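Local coordinates for universal stress protein (Pseudomonas aeruginosa UCBPP-PA14, PDB 7MQ5), which is of unknown function but, as a putative universal stress protein, probably takes part in the bacterial response to stress, at residues S76-I82 with D111-L115; L116-P122 with L272-P276; V141-N145 with S176-S180. All blocks are in the same frame, centred on the assembly; numbering follows the deposited sequence. Where two conformers were deposited one is given.

Interaction 1 of 3, residues S76-I82 with D111-L115; sequences SLHQTII and DDWKL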
# COMPACT_ATOMS: atom_id res chain seq x y z
N SER A 76 5.50 -19.70 8.84
CA SER A 76 5.70 -19.19 7.47
C SER A 76 6.15 -17.73 7.52
O SER A 76 6.06 -17.10 8.59
CB SER A 76 4.44 -19.31 6.65
OG SER A 76 3.46 -18.40 7.14
N LEU A 77 6.58 -17.22 6.38
CA LEU A 77 7.03 -15.82 6.30
C LEU A 77 5.86 -14.87 6.60
O LEU A 77 5.97 -14.04 7.51
CB LEU A 77 7.63 -15.61 4.91
CG LEU A 77 8.12 -14.20 4.61
CD1 LEU A 77 9.19 -13.77 5.60
CD2 LEU A 77 8.65 -14.12 3.19
N HIS A 78 4.73 -15.04 5.91
CA HIS A 78 3.63 -14.08 6.16
C HIS A 78 3.10 -14.20 7.59
O HIS A 78 2.72 -13.18 8.17
CB HIS A 78 2.51 -14.23 5.13
CG HIS A 78 1.67 -15.45 5.30
ND1 HIS A 78 2.05 -16.68 4.82
CD2 HIS A 78 0.47 -15.61 5.90
CE1 HIS A 78 1.12 -17.56 5.12
NE2 HIS A 78 0.14 -16.93 5.78
N GLN A 79 3.06 -15.41 8.15
CA GLN A 79 2.55 -15.54 9.54
C GLN A 79 3.52 -14.88 10.53
O GLN A 79 3.05 -14.28 11.52
CB GLN A 79 2.29 -17.00 9.87
CG GLN A 79 1.02 -17.51 9.21
CD GLN A 79 0.86 -18.99 9.38
OE1 GLN A 79 0.00 -19.45 10.14
NE2 GLN A 79 1.72 -19.75 8.72
N THR A 80 4.82 -14.99 10.27
CA THR A 80 5.83 -14.36 11.17
C THR A 80 5.65 -12.84 11.13
O THR A 80 5.65 -12.18 12.19
CB THR A 80 7.24 -14.77 10.76
OG1 THR A 80 7.36 -16.19 10.83
CG2 THR A 80 8.28 -14.14 11.64
N ILE A 81 5.47 -12.30 9.93
CA ILE A 81 5.27 -10.84 9.77
C ILE A 81 3.99 -10.39 10.49
O ILE A 81 4.03 -9.40 11.24
CB ILE A 81 5.23 -10.48 8.28
CG1 ILE A 81 6.57 -10.81 7.62
CG2 ILE A 81 4.85 -9.02 8.09
CD1 ILE A 81 6.55 -10.77 6.12
N ILE A 82 2.86 -11.07 10.26
CA ILE A 82 1.60 -10.63 10.91
C ILE A 82 1.71 -10.81 12.44
O ILE A 82 1.24 -9.91 13.16
CB ILE A 82 0.39 -11.35 10.28
CG1 ILE A 82 0.21 -10.88 8.84
CG2 ILE A 82 -0.87 -11.15 11.12
CD1 ILE A 82 -0.77 -11.69 8.03
N ASP A 111 3.53 -16.23 -1.13
CA ASP A 111 3.57 -15.82 0.30
C ASP A 111 3.23 -14.32 0.41
O ASP A 111 2.55 -13.94 1.38
CB ASP A 111 4.91 -16.17 0.95
CG ASP A 111 4.84 -16.04 2.47
OD1 ASP A 111 4.28 -16.95 3.13
OD2 ASP A 111 5.24 -14.98 2.95
N ASP A 112 3.68 -13.50 -0.55
CA ASP A 112 3.31 -12.06 -0.58
C ASP A 112 1.78 -11.94 -0.63
O ASP A 112 1.21 -11.06 0.03
CB ASP A 112 3.84 -11.36 -1.85
CG ASP A 112 5.33 -11.07 -1.94
OD1 ASP A 112 5.95 -10.90 -0.89
OD2 ASP A 112 5.84 -10.98 -3.11
N TRP A 113 1.14 -12.78 -1.43
CA TRP A 113 -0.34 -12.73 -1.54
C TRP A 113 -0.99 -13.09 -0.20
O TRP A 113 -2.00 -12.45 0.14
CB TRP A 113 -0.82 -13.60 -2.70
CG TRP A 113 -0.85 -12.83 -3.99
CD1 TRP A 113 -0.10 -12.98 -5.11
CD2 TRP A 113 -1.65 -11.65 -4.20
NE1 TRP A 113 -0.44 -12.02 -6.03
CE2 TRP A 113 -1.35 -11.17 -5.49
CE3 TRP A 113 -2.56 -10.95 -3.40
CZ2 TRP A 113 -2.00 -10.05 -6.02
CZ3 TRP A 113 -3.16 -9.83 -3.91
CH2 TRP A 113 -2.89 -9.39 -5.21
N LYS A 114 -0.45 -14.05 0.53
CA LYS A 114 -1.05 -14.41 1.84
C LYS A 114 -0.86 -13.24 2.82
O LYS A 114 -1.77 -12.96 3.60
CB LYS A 114 -0.46 -15.72 2.34
CG LYS A 114 -0.93 -16.93 1.55
CD LYS A 114 -0.34 -18.25 1.98
CE LYS A 114 -0.88 -19.41 1.17
NZ LYS A 114 -0.21 -20.67 1.54
N LEU A 115 0.29 -12.56 2.75
CA LEU A 115 0.51 -11.38 3.61
C LEU A 115 -0.56 -10.32 3.28
O LEU A 115 -1.17 -9.75 4.20
CB LEU A 115 1.91 -10.82 3.38
CG LEU A 115 2.21 -9.50 4.09
CD1 LEU A 115 2.08 -9.65 5.59
CD2 LEU A 115 3.58 -8.98 3.70
O HOH W 1 6.92 -18.88 4.06
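His78 lays one face of its imidazole ring over the side chain of Lys114. Lys114 CB sits 3.5 Å from the centroid of the His78 ring, almost exactly on the ring normal, so this is a CH-pi contact. The edge of the ring is held too: His78 ND1 donates to Asp111 OD1 at 2.8 Å, a well-aligned His-carboxylate hydrogen bond. A weak one runs from His78 N to the same Asp111 OD1 at 3.4 Å. Asp111 meets the first turn of helix 77-88, where backbone NH groups have no carbonyl partner within the helix. A water links Leu77 N (2.9 Å) to Asp111 OD1, the latter weakly at 3.4 Å. Ser76 is the N-cap: its OG accepts from Gln79 N at 3.2 Å and from Gln79 NE2 at 2.7 Å. Deeper in, the contact turns apolar. Leu115 CD1 packs on Ile81 CG2 at 3.8 Å and on Ile82 CG1 at 3.9 Å. Toward the sheet, Ile81 also packs on Ile93 of strand 92-96 and Leu11 of strand 9-13. The two helix segments run roughly parallel, with axes 8.8 Å apart and crossing at -32°. Neighbouring helices side by side on parallel strands, polar at the outer edge and apolar toward the sheet, are typical of a layered, Rossmann-like alpha/beta fold, consistent with a second HUP-like domain in the N-terminal half.

Interaction 2 of 3, residues L116-P122 with L272-P276; sequences LRFAPCP and LVLKP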
# COMPACT_ATOMS: atom_id res chain seq x y z
N LEU A 116 -0.74 -10.04 2.00
CA LEU A 116 -1.72 -8.99 1.62
C LEU A 116 -3.15 -9.39 1.99
O LEU A 116 -3.94 -8.52 2.36
CB LEU A 116 -1.64 -8.73 0.12
CG LEU A 116 -0.37 -8.02 -0.34
CD1 LEU A 116 -0.33 -7.93 -1.85
CD2 LEU A 116 -0.25 -6.65 0.28
N ARG A 117 -3.47 -10.67 1.88
CA ARG A 117 -4.83 -11.16 2.21
C ARG A 117 -5.13 -10.96 3.70
O ARG A 117 -6.16 -10.35 4.03
CB ARG A 117 -4.91 -12.63 1.80
CG ARG A 117 -6.25 -13.30 2.06
CD ARG A 117 -6.30 -14.63 1.33
NE ARG A 117 -6.09 -14.47 -0.10
CZ ARG A 117 -5.02 -14.88 -0.79
NH1 ARG A 117 -4.04 -15.54 -0.21
NH2 ARG A 117 -4.97 -14.65 -2.09
N PHE A 118 -4.19 -11.37 4.55
CA PHE A 118 -4.48 -11.46 6.01
C PHE A 118 -3.99 -10.27 6.83
O PHE A 118 -4.40 -10.20 7.99
CB PHE A 118 -3.95 -12.79 6.55
CG PHE A 118 -4.72 -13.96 6.01
CD1 PHE A 118 -6.04 -14.17 6.39
CD2 PHE A 118 -4.16 -14.83 5.09
CE1 PHE A 118 -6.78 -15.23 5.88
CE2 PHE A 118 -4.89 -15.89 4.58
CZ PHE A 118 -6.20 -16.09 4.97
N ALA A 119 -3.17 -9.39 6.28
CA ALA A 119 -2.65 -8.30 7.13
C ALA A 119 -3.79 -7.40 7.59
O ALA A 119 -4.52 -6.86 6.77
CB ALA A 119 -1.62 -7.50 6.39
N PRO A 120 -3.92 -7.15 8.91
CA PRO A 120 -4.99 -6.29 9.41
C PRO A 120 -4.59 -4.81 9.51
O PRO A 120 -4.95 -4.12 10.44
CB PRO A 120 -5.27 -6.90 10.79
CG PRO A 120 -3.91 -7.34 11.26
CD PRO A 120 -3.20 -7.82 10.01
N CYS A 121 -3.85 -4.36 8.50
CA CYS A 121 -3.36 -2.98 8.44
C CYS A 121 -2.90 -2.71 7.02
O CYS A 121 -2.76 -3.64 6.22
CB CYS A 121 -2.20 -2.77 9.41
SG CYS A 121 -0.73 -3.79 9.07
N PRO A 122 -2.63 -1.43 6.68
CA PRO A 122 -2.04 -1.09 5.39
C PRO A 122 -0.72 -1.83 5.16
O PRO A 122 0.07 -2.02 6.09
CB PRO A 122 -1.81 0.43 5.51
CG PRO A 122 -2.91 0.89 6.45
CD PRO A 122 -3.02 -0.24 7.44
N LEU A 272 0.65 0.69 -2.22
CA LEU A 272 0.10 0.75 -0.85
C LEU A 272 -1.31 0.16 -0.92
O LEU A 272 -2.15 0.71 -1.65
CB LEU A 272 0.07 2.18 -0.33
CG LEU A 272 -0.51 2.34 1.06
CD1 LEU A 272 0.31 1.60 2.10
CD2 LEU A 272 -0.66 3.80 1.44
N VAL A 273 -1.52 -0.94 -0.21
CA VAL A 273 -2.80 -1.68 -0.24
C VAL A 273 -3.59 -1.41 1.04
O VAL A 273 -3.12 -1.75 2.14
CB VAL A 273 -2.52 -3.18 -0.42
CG1 VAL A 273 -3.82 -3.96 -0.46
CG2 VAL A 273 -1.68 -3.44 -1.66
N LEU A 274 -4.76 -0.79 0.86
CA LEU A 274 -5.68 -0.47 1.97
C LEU A 274 -6.89 -1.40 1.89
O LEU A 274 -7.22 -1.85 0.79
CB LEU A 274 -6.11 0.99 1.86
CG LEU A 274 -4.96 1.99 1.82
CD1 LEU A 274 -5.49 3.40 1.67
CD2 LEU A 274 -4.08 1.88 3.05
N LYS A 275 -7.52 -1.64 3.02
CA LYS A 275 -8.74 -2.48 3.07
C LYS A 275 -9.86 -1.70 3.73
O LYS A 275 -9.60 -0.78 4.51
CB LYS A 275 -8.49 -3.77 3.85
CG LYS A 275 -7.38 -4.65 3.32
CD LYS A 275 -7.33 -5.98 4.02
CE LYS A 275 -6.26 -6.93 3.49
NZ LYS A 275 -4.89 -6.60 3.96
N PRO A 276 -11.13 -2.05 3.43
CA PRO A 276 -12.26 -1.41 4.10
C PRO A 276 -12.17 -1.61 5.62
O PRO A 276 -11.71 -2.64 6.07
CB PRO A 276 -13.48 -2.16 3.54
CG PRO A 276 -13.01 -2.68 2.21
CD PRO A 276 -11.55 -3.01 2.41
O HOH W 2 -3.75 -4.01 3.70
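Lys275 reaches across from the end of strand 270-274 with its ammonium group aimed at the C-terminal end of helix 110-118. Its NZ donates to Leu116 O at 2.7 Å and to Ala119 O at 2.8 Å. A third partner is a water, which accepts from Lys275 NZ at 2.8 Å. That water donates in turn to Cys121 O at 2.7 Å and to Val273 O at 2.8 Å. The buried ammonium group thus has three acceptors, and carbonyls where the helix runs out are satisfied by a side chain. Ala119 is where the backbone leaves helical geometry, and the chain then turns through Pro120 toward strand 123-126. This strand is antiparallel to 270-274 in the central sheet, with Val273 hydrogen-bonded through its backbone to Val123, so the contact lies where the N-terminal and C-terminal halves of this tandem alpha/beta protein join. Val273 O also receives a CA-H...O contact from Pro122 CA at 3.5 Å. Pro122 CB packs on Leu274 CD2 at 3.6 Å and on Leu272 CD1 at 4.2 Å. On the helix side, Leu116 CD2 meets Val273 CG2 at 4.0 Å. Helix 277-287 also packs on Lys275, through Ile280 and Leu283.

Interaction 3 of 3, residues V141-N145 with S176-S180; sequences VDVGN and SAHPS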
# COMPACT_ATOMS: atom_id res chain seq x y z
N VAL A 141 -9.44 5.20 -7.47
CA VAL A 141 -10.81 5.23 -6.89
C VAL A 141 -11.83 4.92 -8.00
O VAL A 141 -11.43 4.65 -9.16
CB VAL A 141 -11.07 6.60 -6.25
CG1 VAL A 141 -10.07 6.91 -5.14
CG2 VAL A 141 -11.08 7.70 -7.30
N ASP A 142 -13.10 4.83 -7.62
CA ASP A 142 -14.21 4.74 -8.61
C ASP A 142 -15.23 5.79 -8.17
O ASP A 142 -16.04 5.50 -7.29
CB ASP A 142 -14.82 3.34 -8.74
CG ASP A 142 -15.94 3.26 -9.77
OD1 ASP A 142 -16.33 4.32 -10.32
OD2 ASP A 142 -16.41 2.13 -10.04
N VAL A 143 -15.12 7.00 -8.74
CA VAL A 143 -16.01 8.13 -8.33
C VAL A 143 -17.48 7.79 -8.63
O VAL A 143 -18.35 8.46 -8.05
CB VAL A 143 -15.56 9.45 -8.98
CG1 VAL A 143 -14.09 9.74 -8.71
CG2 VAL A 143 -15.84 9.48 -10.48
N GLY A 144 -17.75 6.76 -9.45
CA GLY A 144 -19.12 6.35 -9.78
C GLY A 144 -19.85 5.68 -8.62
O GLY A 144 -21.03 5.33 -8.82
N ASN A 145 -19.20 5.47 -7.47
CA ASN A 145 -19.88 4.82 -6.31
C ASN A 145 -19.62 5.65 -5.04
O ASN A 145 -18.44 5.79 -4.68
CB ASN A 145 -19.43 3.37 -6.13
CG ASN A 145 -20.22 2.62 -5.07
OD1 ASN A 145 -20.70 3.21 -4.11
ND2 ASN A 145 -20.33 1.31 -5.23
N SER A 176 -9.77 7.28 -11.95
CA SER A 176 -11.12 6.76 -11.71
C SER A 176 -11.49 5.92 -12.93
O SER A 176 -11.58 6.49 -14.02
CB SER A 176 -12.13 7.85 -11.48
OG SER A 176 -13.42 7.30 -11.23
N ALA A 177 -11.63 4.62 -12.73
CA ALA A 177 -11.98 3.70 -13.83
C ALA A 177 -13.38 3.19 -13.54
O ALA A 177 -13.57 2.49 -12.52
CB ALA A 177 -10.96 2.60 -13.95
N HIS A 178 -14.32 3.59 -14.39
CA HIS A 178 -15.75 3.23 -14.26
C HIS A 178 -16.10 2.27 -15.39
O HIS A 178 -15.75 2.52 -16.54
CB HIS A 178 -16.58 4.52 -14.26
CG HIS A 178 -18.01 4.32 -13.92
ND1 HIS A 178 -18.43 4.15 -12.61
CD2 HIS A 178 -19.12 4.30 -14.68
CE1 HIS A 178 -19.74 4.01 -12.60
NE2 HIS A 178 -20.19 4.10 -13.85
N PRO A 179 -16.76 1.11 -15.11
CA PRO A 179 -17.13 0.17 -16.16
C PRO A 179 -17.97 0.81 -17.27
O PRO A 179 -18.76 1.70 -16.98
CB PRO A 179 -17.97 -0.90 -15.43
CG PRO A 179 -17.49 -0.82 -13.99
CD PRO A 179 -17.12 0.63 -13.77
N SER A 180 -17.77 0.36 -18.52
CA SER A 180 -18.53 0.88 -19.68
C SER A 180 -20.02 0.58 -19.52
O SER A 180 -20.38 -0.55 -19.19
CB SER A 180 -18.00 0.30 -20.97
OG SER A 180 -16.61 0.57 -21.12
O HOH W 3 -11.51 2.17 -10.63
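Ser176 begins the segment as a parallel bridge partner of Val141, with CA atoms 5.1 Å apart. The Ser176 CA makes a CA-H...O contact with Val141 O at 3.3 Å. Ser176 OG accepts from Val143 N at 3.0 Å, so the side chain holds the backbone just past strand 136-141. Ala177 points away from the loop, and its side chain touches Ala225 and Leu228 of helix 225-236. A water bridges the two backbones, donating to Ala177 O at 2.8 Å and to Val141 O at 2.9 Å. His178 ND1 donates to Asp142 OD1 at 3.1 Å, with the carboxylate oxygen near the ring plane. Asp142 OD1 also accepts from Gly144 N at 3.0 Å, which makes an Asx turn within the type I turn from Asp142 to Asn145. Gly144 CA lies 3.7 Å from His178 ND1; a CB there would clash with this nitrogen. Tyr200 of helix 193-211 meets the same imidazole. Pro179 CD lies 4.1 Å from Asp142 OD2. A loop after the first strand of the domain, at the C-terminal end of parallel strands, is typical of the Rossmann-like universal stress protein fold; in ATP-binding relatives this end lines the nucleotide site, though binding here is unproven.

In the fold
Interactions 1 and 2 are neighbours, with centres 12 Å apart, and share helix 110-118. Ile82 joins them: its CD1 lies 3.7 Å from Phe118 CB and its CG2 4.2 Å from Pro120 CD. Interaction 3 stands apart. Its centre is about 21 Å from that of interaction 2 and about 31 Å from that of interaction 1, with nearest atoms about 9 and 16 Å away. Interactions 2 and 3 both reach the one continuous sheet. Along the chain, interaction 3 is nested inside the long loop that interaction 2 closes, while interaction 1 closes before either opens. Interaction 1 belongs to the N-terminal half, interaction 3 to the C-terminal half, and interaction 2 joins the halves.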